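Local coordinates for teichoic acid biosynthesis protein F (Staphylococcus epidermidis, PDB 3L7I) that probably takes part in teichoic acid biosynthesis and, over its modelled part, has the two-domain architecture of GT-B glycosyltransferase-like proteins, at residues Ser366-Tyr371 / Gly508-Asp513; Gln437-Thr442 / Thr476-Tyr481; Phe638-Asp643 / Thr668-Leu673. All coordinates share one frame; numbering follows the deposited sequence.

Interaction 1 of 3, residues Ser366-Tyr371 / Gly508-Asp513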
loop_
_atom_site.group_PDB
_atom_site.type_symbol
_atom_site.label_atom_id
_atom_site.label_comp_id
_atom_site.label_asym_id
_atom_site.label_seq_id
_atom_site.Cartn_x
_atom_site.Cartn_y
_atom_site.Cartn_z
ATOM N N SER A 366 -2.376 -40.316 -20.749
ATOM C CA SER A 366 -2.040 -40.869 -22.057
ATOM C C SER A 366 -0.596 -40.625 -22.491
ATOM O O SER A 366 0.230 -40.096 -21.735
ATOM C CB SER A 366 -2.969 -40.294 -23.137
ATOM O OG SER A 366 -2.670 -38.923 -23.426
ATOM N N ASP A 367 -0.318 -41.024 -23.730
ATOM C CA ASP A 367 0.955 -40.774 -24.396
ATOM C C ASP A 367 2.155 -41.286 -23.632
ATOM O O ASP A 367 2.046 -42.153 -22.784
ATOM C CB ASP A 367 1.147 -39.292 -24.742
ATOM C CG ASP A 367 1.962 -39.098 -26.033
ATOM O OD1 ASP A 367 3.140 -38.646 -25.946
ATOM O OD2 ASP A 367 1.432 -39.428 -27.132
ATOM N N SER A 368 3.306 -40.726 -23.954
ATOM C CA SER A 368 4.564 -41.189 -23.420
ATOM C C SER A 368 4.692 -41.045 -21.902
ATOM O O SER A 368 5.326 -41.879 -21.260
ATOM C CB SER A 368 5.712 -40.484 -24.132
ATOM O OG SER A 368 6.070 -41.196 -25.291
ATOM N N PRO A 369 4.120 -39.981 -21.318
ATOM C CA PRO A 369 4.116 -39.955 -19.850
ATOM C C PRO A 369 3.385 -41.169 -19.250
ATOM O O PRO A 369 3.809 -41.700 -18.204
ATOM C CB PRO A 369 3.361 -38.669 -19.528
ATOM C CG PRO A 369 3.668 -37.792 -20.688
ATOM C CD PRO A 369 3.673 -38.704 -21.890
ATOM N N LYS A 370 2.304 -41.595 -19.907
ATOM C CA LYS A 370 1.517 -42.699 -19.398
ATOM C C LYS A 370 2.399 -43.948 -19.261
ATOM O O LYS A 370 2.414 -44.596 -18.199
ATOM C CB LYS A 370 0.282 -42.952 -20.276
ATOM C CG LYS A 370 -0.256 -44.412 -20.231
ATOM C CD LYS A 370 -1.661 -44.529 -20.827
ATOM C CE LYS A 370 -1.982 -45.947 -21.322
ATOM N NZ LYS A 370 -3.461 -46.156 -21.544
ATOM N N TYR A 371 3.154 -44.258 -20.319
ATOM C CA TYR A 371 4.005 -45.446 -20.336
ATOM C C TYR A 371 5.228 -45.345 -19.420
ATOM O O TYR A 371 5.642 -46.343 -18.827
ATOM C CB TYR A 371 4.402 -45.808 -21.767
ATOM C CG TYR A 371 3.217 -46.299 -22.561
ATOM C CD1 TYR A 371 2.352 -45.403 -23.176
ATOM C CD2 TYR A 371 2.941 -47.659 -22.671
ATOM C CE1 TYR A 371 1.258 -45.845 -23.883
ATOM C CE2 TYR A 371 1.853 -48.109 -23.374
ATOM C CZ TYR A 371 1.011 -47.197 -23.977
ATOM O OH TYR A 371 -0.080 -47.640 -24.682
ATOM N N GLY A 508 13.698 -43.129 -28.661
ATOM C CA GLY A 508 12.398 -43.488 -29.206
ATOM C C GLY A 508 11.313 -43.163 -28.205
ATOM O O GLY A 508 11.591 -42.912 -27.038
ATOM N N TYR A 509 10.068 -43.155 -28.658
ATOM C CA TYR A 509 8.949 -42.754 -27.804
ATOM C C TYR A 509 8.453 -43.878 -26.898
ATOM O O TYR A 509 8.193 -45.000 -27.345
ATOM C CB TYR A 509 7.805 -42.201 -28.648
ATOM C CG TYR A 509 8.086 -40.827 -29.161
ATOM C CD1 TYR A 509 8.441 -39.822 -28.280
ATOM C CD2 TYR A 509 7.999 -40.521 -30.513
ATOM C CE1 TYR A 509 8.710 -38.552 -28.711
ATOM C CE2 TYR A 509 8.267 -39.236 -30.963
ATOM C CZ TYR A 509 8.626 -38.253 -30.047
ATOM O OH TYR A 509 8.914 -36.956 -30.420
ATOM N N PRO A 510 8.342 -43.581 -25.602
ATOM C CA PRO A 510 7.793 -44.596 -24.705
ATOM C C PRO A 510 6.427 -45.066 -25.193
ATOM O O PRO A 510 6.087 -46.245 -25.043
ATOM C CB PRO A 510 7.677 -43.836 -23.379
ATOM C CG PRO A 510 8.827 -42.898 -23.424
ATOM C CD PRO A 510 8.902 -42.437 -24.870
ATOM N N ARG A 511 5.663 -44.145 -25.783
ATOM C CA ARG A 511 4.301 -44.412 -26.234
ATOM C C ARG A 511 4.325 -45.383 -27.391
ATOM O O ARG A 511 3.297 -45.975 -27.737
ATOM C CB ARG A 511 3.662 -43.126 -26.725
ATOM C CG ARG A 511 4.524 -42.436 -27.744
ATOM C CD ARG A 511 3.754 -42.006 -28.953
ATOM N NE ARG A 511 3.556 -40.566 -28.933
ATOM C CZ ARG A 511 3.608 -39.788 -30.016
ATOM N NH1 ARG A 511 3.421 -38.470 -29.894
ATOM N NH2 ARG A 511 3.851 -40.323 -31.215
ATOM N N ASN A 512 5.502 -45.519 -28.000
ATOM C CA ASN A 512 5.689 -46.394 -29.149
ATOM C C ASN A 512 6.100 -47.808 -28.743
ATOM O O ASN A 512 6.030 -48.728 -29.557
ATOM C CB ASN A 512 6.705 -45.798 -30.132
ATOM C CG ASN A 512 6.118 -44.677 -30.999
ATOM O OD1 ASN A 512 4.907 -44.485 -31.053
ATOM N ND2 ASN A 512 6.997 -43.932 -31.684
ATOM N N ASP A 513 6.497 -47.974 -27.480
ATOM C CA ASP A 513 6.961 -49.259 -26.949
ATOM C C ASP A 513 6.068 -50.415 -27.410
ATOM O O ASP A 513 6.549 -51.385 -28.020
ATOM C CB ASP A 513 7.028 -49.236 -25.411
ATOM C CG ASP A 513 8.316 -48.577 -24.861
ATOM O OD1 ASP A 513 9.227 -48.244 -25.660
ATOM O OD2 ASP A 513 8.409 -48.405 -23.612
#

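Interaction 2 of 3, residues Gln437-Thr442 / Thr476-Tyr481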
loop_
_atom_site.group_PDB
_atom_site.type_symbol
_atom_site.label_atom_id
_atom_site.label_comp_id
_atom_site.label_asym_id
_atom_site.label_seq_id
_atom_site.Cartn_x
_atom_site.Cartn_y
_atom_site.Cartn_z
ATOM N N GLN A 437 15.474 -29.472 -9.399
ATOM C CA GLN A 437 14.523 -30.380 -10.061
ATOM C C GLN A 437 14.933 -30.773 -11.495
ATOM O O GLN A 437 15.620 -30.015 -12.198
ATOM C CB GLN A 437 13.123 -29.739 -10.066
ATOM C CG GLN A 437 12.667 -29.224 -8.693
ATOM C CD GLN A 437 11.393 -28.371 -8.738
ATOM O OE1 GLN A 437 11.425 -27.203 -9.116
ATOM N NE2 GLN A 437 10.276 -28.949 -8.307
ATOM N N THR A 438 14.511 -31.956 -11.926
ATOM C CA THR A 438 14.818 -32.411 -13.275
ATOM C C THR A 438 13.557 -32.447 -14.141
ATOM O O THR A 438 12.597 -33.162 -13.811
ATOM C CB THR A 438 15.448 -33.803 -13.271
ATOM O OG1 THR A 438 16.617 -33.792 -12.454
ATOM C CG2 THR A 438 15.863 -34.182 -14.664
ATOM N N TYR A 439 13.554 -31.684 -15.242
ATOM C CA TYR A 439 12.398 -31.606 -16.131
ATOM C C TYR A 439 12.650 -32.465 -17.383
ATOM O O TYR A 439 13.483 -32.116 -18.243
ATOM C CB TYR A 439 12.125 -30.146 -16.498
ATOM C CG TYR A 439 10.895 -29.867 -17.358
ATOM C CD1 TYR A 439 10.184 -30.892 -17.985
ATOM C CD2 TYR A 439 10.482 -28.548 -17.591
ATOM C CE1 TYR A 439 9.086 -30.612 -18.784
ATOM C CE2 TYR A 439 9.376 -28.260 -18.394
ATOM C CZ TYR A 439 8.682 -29.293 -18.980
ATOM O OH TYR A 439 7.583 -28.990 -19.761
ATOM N N ILE A 440 11.944 -33.593 -17.478
ATOM C CA ILE A 440 12.087 -34.484 -18.627
ATOM C C ILE A 440 11.002 -34.222 -19.667
ATOM O O ILE A 440 9.818 -34.350 -19.375
ATOM C CB ILE A 440 12.067 -35.972 -18.197
ATOM C CG1 ILE A 440 13.256 -36.275 -17.291
ATOM C CG2 ILE A 440 12.153 -36.877 -19.392
ATOM C CD1 ILE A 440 13.351 -37.725 -16.921
ATOM N N GLN A 441 11.420 -33.835 -20.869
ATOM C CA GLN A 441 10.506 -33.512 -21.964
ATOM C C GLN A 441 10.504 -34.624 -22.994
ATOM O O GLN A 441 11.555 -34.991 -23.541
ATOM C CB GLN A 441 10.930 -32.215 -22.655
ATOM C CG GLN A 441 10.027 -31.798 -23.801
ATOM C CD GLN A 441 8.553 -31.674 -23.397
ATOM O OE1 GLN A 441 7.715 -32.414 -23.890
ATOM N NE2 GLN A 441 8.239 -30.740 -22.504
ATOM N N THR A 442 9.330 -35.172 -23.274
ATOM C CA THR A 442 9.281 -36.318 -24.153
ATOM C C THR A 442 8.935 -35.825 -25.519
ATOM O O THR A 442 9.194 -36.497 -26.517
ATOM C CB THR A 442 8.209 -37.266 -23.700
ATOM O OG1 THR A 442 6.935 -36.637 -23.876
ATOM C CG2 THR A 442 8.386 -37.568 -22.229
ATOM N N THR A 476 11.901 -24.153 -23.449
ATOM C CA THR A 476 12.820 -25.236 -23.774
ATOM C C THR A 476 14.107 -25.099 -22.962
ATOM O O THR A 476 14.769 -26.099 -22.657
ATOM C CB THR A 476 13.149 -25.332 -25.264
ATOM O OG1 THR A 476 14.070 -24.294 -25.620
ATOM C CG2 THR A 476 11.893 -25.227 -26.085
ATOM N N SER A 477 14.458 -23.872 -22.596
ATOM C CA SER A 477 15.671 -23.691 -21.821
ATOM C C SER A 477 15.592 -24.427 -20.483
ATOM O O SER A 477 16.607 -24.647 -19.837
ATOM C CB SER A 477 15.969 -22.205 -21.586
ATOM O OG SER A 477 15.326 -21.713 -20.405
ATOM N N ARG A 478 14.388 -24.786 -20.063
ATOM C CA ARG A 478 14.194 -25.432 -18.774
ATOM C C ARG A 478 14.186 -26.969 -18.889
ATOM O O ARG A 478 14.233 -27.673 -17.879
ATOM C CB ARG A 478 12.873 -24.970 -18.131
ATOM C CG ARG A 478 12.631 -23.475 -18.123
ATOM C CD ARG A 478 11.391 -23.120 -17.328
ATOM N NE ARG A 478 10.174 -23.726 -17.870
ATOM C CZ ARG A 478 9.012 -23.758 -17.217
ATOM N NH1 ARG A 478 7.947 -24.331 -17.759
ATOM N NH2 ARG A 478 8.927 -23.219 -16.003
ATOM N N TRP A 479 14.085 -27.474 -20.119
ATOM C CA TRP A 479 14.083 -28.906 -20.352
ATOM C C TRP A 479 15.470 -29.460 -20.108
ATOM O O TRP A 479 16.409 -29.137 -20.834
ATOM C CB TRP A 479 13.685 -29.251 -21.786
ATOM C CG TRP A 479 12.308 -28.840 -22.217
ATOM C CD1 TRP A 479 11.268 -28.388 -21.432
ATOM C CD2 TRP A 479 11.813 -28.882 -23.546
ATOM N NE1 TRP A 479 10.164 -28.127 -22.213
ATOM C CE2 TRP A 479 10.478 -28.423 -23.515
ATOM C CE3 TRP A 479 12.366 -29.271 -24.763
ATOM C CZ2 TRP A 479 9.707 -28.343 -24.647
ATOM C CZ3 TRP A 479 11.600 -29.183 -25.883
ATOM C CH2 TRP A 479 10.284 -28.722 -25.825
ATOM N N ASP A 480 15.597 -30.303 -19.093
ATOM C CA ASP A 480 16.879 -30.878 -18.746
ATOM C C ASP A 480 17.160 -32.055 -19.671
ATOM O O ASP A 480 18.295 -32.271 -20.090
ATOM C CB ASP A 480 16.864 -31.320 -17.276
ATOM C CG ASP A 480 16.679 -30.150 -16.306
ATOM O OD1 ASP A 480 17.393 -29.129 -16.423
ATOM O OD2 ASP A 480 15.813 -30.264 -15.419
ATOM N N TYR A 481 16.106 -32.809 -19.987
ATOM C CA TYR A 481 16.171 -33.915 -20.938
ATOM C C TYR A 481 15.082 -33.749 -21.998
ATOM O O TYR A 481 13.978 -33.313 -21.690
ATOM C CB TYR A 481 15.995 -35.240 -20.211
ATOM C CG TYR A 481 17.181 -35.621 -19.347
ATOM C CD1 TYR A 481 18.462 -35.743 -19.892
ATOM C CD2 TYR A 481 17.027 -35.877 -17.989
ATOM C CE1 TYR A 481 19.548 -36.108 -19.103
ATOM C CE2 TYR A 481 18.102 -36.236 -17.204
ATOM C CZ TYR A 481 19.358 -36.351 -17.761
ATOM O OH TYR A 481 20.419 -36.709 -16.960
#

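Interaction 3 of 3, residues Phe638-Asp643 / Thr668-Leu673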
loop_
_atom_site.group_PDB
_atom_site.type_symbol
_atom_site.label_atom_id
_atom_site.label_comp_id
_atom_site.label_asym_id
_atom_site.label_seq_id
_atom_site.Cartn_x
_atom_site.Cartn_y
_atom_site.Cartn_z
ATOM N N PHE A 638 -1.347 -44.713 -46.779
ATOM C CA PHE A 638 -1.862 -43.955 -47.915
ATOM C C PHE A 638 -1.966 -42.499 -47.503
ATOM O O PHE A 638 -2.045 -42.182 -46.306
ATOM C CB PHE A 638 -3.248 -44.451 -48.313
ATOM C CG PHE A 638 -3.253 -45.835 -48.885
ATOM C CD1 PHE A 638 -3.096 -46.040 -50.262
ATOM C CD2 PHE A 638 -3.411 -46.945 -48.060
ATOM C CE1 PHE A 638 -3.103 -47.323 -50.801
ATOM C CE2 PHE A 638 -3.417 -48.220 -48.605
ATOM C CZ PHE A 638 -3.265 -48.407 -49.969
ATOM N N PHE A 639 -1.992 -41.615 -48.490
ATOM C CA PHE A 639 -1.929 -40.190 -48.228
ATOM C C PHE A 639 -2.896 -39.450 -49.107
ATOM O O PHE A 639 -2.609 -39.131 -50.253
ATOM C CB PHE A 639 -0.491 -39.698 -48.383
ATOM C CG PHE A 639 0.439 -40.387 -47.450
ATOM C CD1 PHE A 639 0.530 -39.975 -46.116
ATOM C CD2 PHE A 639 1.134 -41.515 -47.855
ATOM C CE1 PHE A 639 1.348 -40.643 -45.215
ATOM C CE2 PHE A 639 1.953 -42.190 -46.959
ATOM C CZ PHE A 639 2.067 -41.749 -45.636
ATOM N N PHE A 640 -4.065 -39.202 -48.550
ATOM C CA PHE A 640 -5.170 -38.614 -49.277
ATOM C C PHE A 640 -5.087 -37.076 -49.214
ATOM O O PHE A 640 -5.895 -36.410 -48.568
ATOM C CB PHE A 640 -6.442 -39.145 -48.647
ATOM C CG PHE A 640 -7.679 -38.618 -49.242
ATOM C CD1 PHE A 640 -8.751 -38.287 -48.433
ATOM C CD2 PHE A 640 -7.802 -38.472 -50.607
ATOM C CE1 PHE A 640 -9.938 -37.807 -48.980
ATOM C CE2 PHE A 640 -8.990 -37.994 -51.165
ATOM C CZ PHE A 640 -10.056 -37.656 -50.351
ATOM N N ALA A 641 -4.086 -36.524 -49.881
ATOM C CA ALA A 641 -3.907 -35.080 -49.944
ATOM C C ALA A 641 -4.846 -34.431 -50.967
ATOM O O ALA A 641 -4.432 -34.066 -52.059
ATOM C CB ALA A 641 -2.455 -34.745 -50.267
ATOM N N TYR A 642 -6.111 -34.277 -50.607
ATOM C CA TYR A 642 -7.079 -33.732 -51.542
ATOM C C TYR A 642 -6.915 -32.234 -51.722
ATOM O O TYR A 642 -7.199 -31.696 -52.788
ATOM C CB TYR A 642 -8.507 -34.084 -51.125
ATOM C CG TYR A 642 -8.892 -33.674 -49.724
ATOM C CD1 TYR A 642 -8.797 -34.576 -48.662
ATOM C CD2 TYR A 642 -9.381 -32.404 -49.464
ATOM C CE1 TYR A 642 -9.155 -34.220 -47.377
ATOM C CE2 TYR A 642 -9.744 -32.028 -48.181
ATOM C CZ TYR A 642 -9.632 -32.939 -47.135
ATOM O OH TYR A 642 -9.999 -32.558 -45.855
ATOM N N ASP A 643 -6.448 -31.560 -50.683
ATOM C CA ASP A 643 -6.237 -30.114 -50.766
ATOM C C ASP A 643 -4.779 -29.765 -51.010
ATOM O O ASP A 643 -4.382 -28.619 -50.880
ATOM C CB ASP A 643 -6.744 -29.407 -49.510
ATOM C CG ASP A 643 -6.179 -29.997 -48.235
ATOM O OD1 ASP A 643 -5.399 -30.973 -48.308
ATOM O OD2 ASP A 643 -6.513 -29.471 -47.154
ATOM N N THR A 668 -5.074 -37.811 -54.662
ATOM C CA THR A 668 -5.826 -36.573 -54.523
ATOM C C THR A 668 -7.334 -36.828 -54.627
ATOM O O THR A 668 -8.141 -36.108 -54.046
ATOM C CB THR A 668 -5.345 -35.482 -55.520
ATOM O OG1 THR A 668 -5.232 -36.035 -56.849
ATOM C CG2 THR A 668 -3.997 -34.949 -55.093
ATOM N N GLU A 669 -7.721 -37.868 -55.355
ATOM C CA GLU A 669 -9.120 -38.285 -55.367
ATOM C C GLU A 669 -9.279 -39.563 -54.531
ATOM O O GLU A 669 -8.390 -40.408 -54.489
ATOM C CB GLU A 669 -9.632 -38.477 -56.811
ATOM C CG GLU A 669 -9.977 -39.927 -57.219
ATOM C CD GLU A 669 -8.839 -40.649 -57.936
ATOM O OE1 GLU A 669 -7.660 -40.390 -57.616
ATOM O OE2 GLU A 669 -9.121 -41.485 -58.825
ATOM N N PRO A 670 -10.416 -39.705 -53.849
ATOM C CA PRO A 670 -10.697 -40.891 -53.032
ATOM C C PRO A 670 -10.842 -42.186 -53.831
ATOM O O PRO A 670 -10.585 -43.247 -53.286
ATOM C CB PRO A 670 -12.059 -40.554 -52.439
ATOM C CG PRO A 670 -12.677 -39.625 -53.468
ATOM C CD PRO A 670 -11.525 -38.740 -53.790
ATOM N N TYR A 671 -11.254 -42.108 -55.093
ATOM C CA TYR A 671 -11.714 -43.301 -55.823
ATOM C C TYR A 671 -10.648 -44.285 -56.258
ATOM O O TYR A 671 -10.930 -45.477 -56.376
ATOM C CB TYR A 671 -12.607 -42.892 -56.989
ATOM C CG TYR A 671 -13.666 -41.985 -56.460
ATOM C CD1 TYR A 671 -14.685 -42.489 -55.668
ATOM C CD2 TYR A 671 -13.605 -40.618 -56.662
ATOM C CE1 TYR A 671 -15.646 -41.673 -55.137
ATOM C CE2 TYR A 671 -14.568 -39.790 -56.137
ATOM C CZ TYR A 671 -15.586 -40.325 -55.372
ATOM O OH TYR A 671 -16.551 -39.519 -54.831
ATOM N N GLY A 672 -9.431 -43.797 -56.489
ATOM C CA GLY A 672 -8.324 -44.672 -56.837
ATOM C C GLY A 672 -7.820 -45.337 -55.573
ATOM O O GLY A 672 -7.379 -46.491 -55.578
ATOM N N LEU A 673 -7.894 -44.587 -54.476
ATOM C CA LEU A 673 -7.561 -45.084 -53.153
ATOM C C LEU A 673 -8.442 -46.293 -52.827
ATOM O O LEU A 673 -7.943 -47.342 -52.409
ATOM C CB LEU A 673 -7.785 -43.968 -52.126
ATOM C CG LEU A 673 -6.756 -43.795 -51.013
ATOM C CD1 LEU A 673 -7.302 -42.853 -49.944
ATOM C CD2 LEU A 673 -6.405 -45.141 -50.418
#

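Interaction 1 of 3, residues Ser366-Tyr371 / Gly508-Asp513
D367 OD1 is held by two donors: the backbone N of S368, 2.9 Å away along a nearly straight bond (172°), and, weakly, N424 ND2. The amide reaches OD1 from above the carboxylate plane; the other oxygen, OD2, faces R511. There R511 NE lies 3.0 Å from D367 OD2 in a salt bridge whose hydrogen bond is weak, its N-H pointing well off the oxygen; carboxylate and guanidinium planes stand 76° apart. R511 gets its guanidinium there through a crowded first torsion (chi1 52°) and bends at chi2 and chi3, so that it runs alongside D367. Its NH2 takes a second acid, D629, and Y509 CD2 lies over the rim of one guanidinium face. The two segments follow, in sequence, the first and last strands of the seven-stranded parallel sheet of the first modelled domain, and D608, S610 and D629 reach them from the second Rossmann-like domain of this GT-B fold. S368 OG accepts the backbone N of R511 at 3.0 Å while also lying against the P510 ring. Y371 drops CB onto P510 CB (4.1 Å) and brings CD1 to within 3.8 Å of R511 CA, and its hydroxyl bonds D608.

Interaction 2 of 3, residues Gln437-Thr442 / Thr476-Tyr481
Backbone bonds set the register between Q437-T442 and T476-Y481. Y439 O accepts two amides, D480 N at 2.9 Å in the carbonyl plane and Y481 N at 3.2 Å from above it; two residues on, Q441 N gives a 2.7 Å bond to Y481 O. The last two bonds make the parallel bridge that pairs I440 with Y481. One side chain imitates the backbone: D480 turns the anti lone pair of OD2 to Y439 N (2.7 Å, 166°), and K433 forms a salt bridge with the same oxygen. Aromatic contacts form a second group. The W479 edge, led by CD1, meets one face of the Y439 ring near its rim, with planes at 69°, and E475 OE2 links the two by bonding both Y439 OH and W479 NE1. Q441, bent at chi2, sets CG squarely above the six-membered ring of W479, 3.3 Å from its centroid in a CH-pi contact, while T476 CA lies over the opposite face. Apolar packing comes last: I440 CG1 reaches the edge of Y481 at CD2 (3.9 Å), under helix 706-721. Adjacent parallel strands joined through helix 465-476 make a beta-alpha-beta crossover, the building unit of Rossmann-like domains.

Interaction 3 of 3, residues Phe638-Asp643 / Thr668-Leu673
L673 carries the tightly packed half of this contact, splitting its two methyls between two phenylalanines. CD2 sits over one face of the F638 ring in a CH-pi contact, 3.9 Å from the ring centroid and 30° off its normal. CD1 turns instead to F640, 4.0 Å from CB, at the root of the side chain. F640 itself extends with CG anti to its backbone N (chi1 178°), which carries the ring across to the start of the helix, where CE2 comes 3.7 Å from P670 CD. Y642 CD1 lies over the rim of one face of the F640 ring, so its own segment packs against this ring as well; the hydroxyl of Y642 bonds E551.

The other half is looser and more open to solvent. T668 and E669 are exposed; T668 sets its methyl CG2 beside the carbonyl O of A641, and its own O lies near F640 CE2 and 3.6 Å from Y642 CB. No hydrogen bond crosses between the segments; they are held by van der Waals contact of side chains with each other and with backbone atoms. Inverse gamma turns centred on F640 and A641 bend the chain as strand 637-640 gives out. Strand 666-667 pairs in parallel with 637-640 through F639, and helix 670-677 then lays L673 back across the sheet: the alpha/beta layering of Rossmann-like domains, here the second of the two in this GT-B fold.

Overall arrangement
The three contacts sample both domains of the GT-B architecture. Interactions 1 and 2 belong to the domain built on the seven-stranded sheet, and their centres lie about 16 Å apart; they touch where Y509 packs on the carbonyl of T442, just past the end of strand 438-441, and S368 CB meets T442 OG1. Interaction 2 lies between the two segments of interaction 1 in sequence. Helix 706-721 ties both together, touching Y371 and P510 in one and I440 and Y481 in the other. Interaction 3 stands apart in the second domain, its centre about 30 Å from interaction 1 and 40 Å from interaction 2. Interaction 1, bonded to D608 and D629, thus lies where the domains meet.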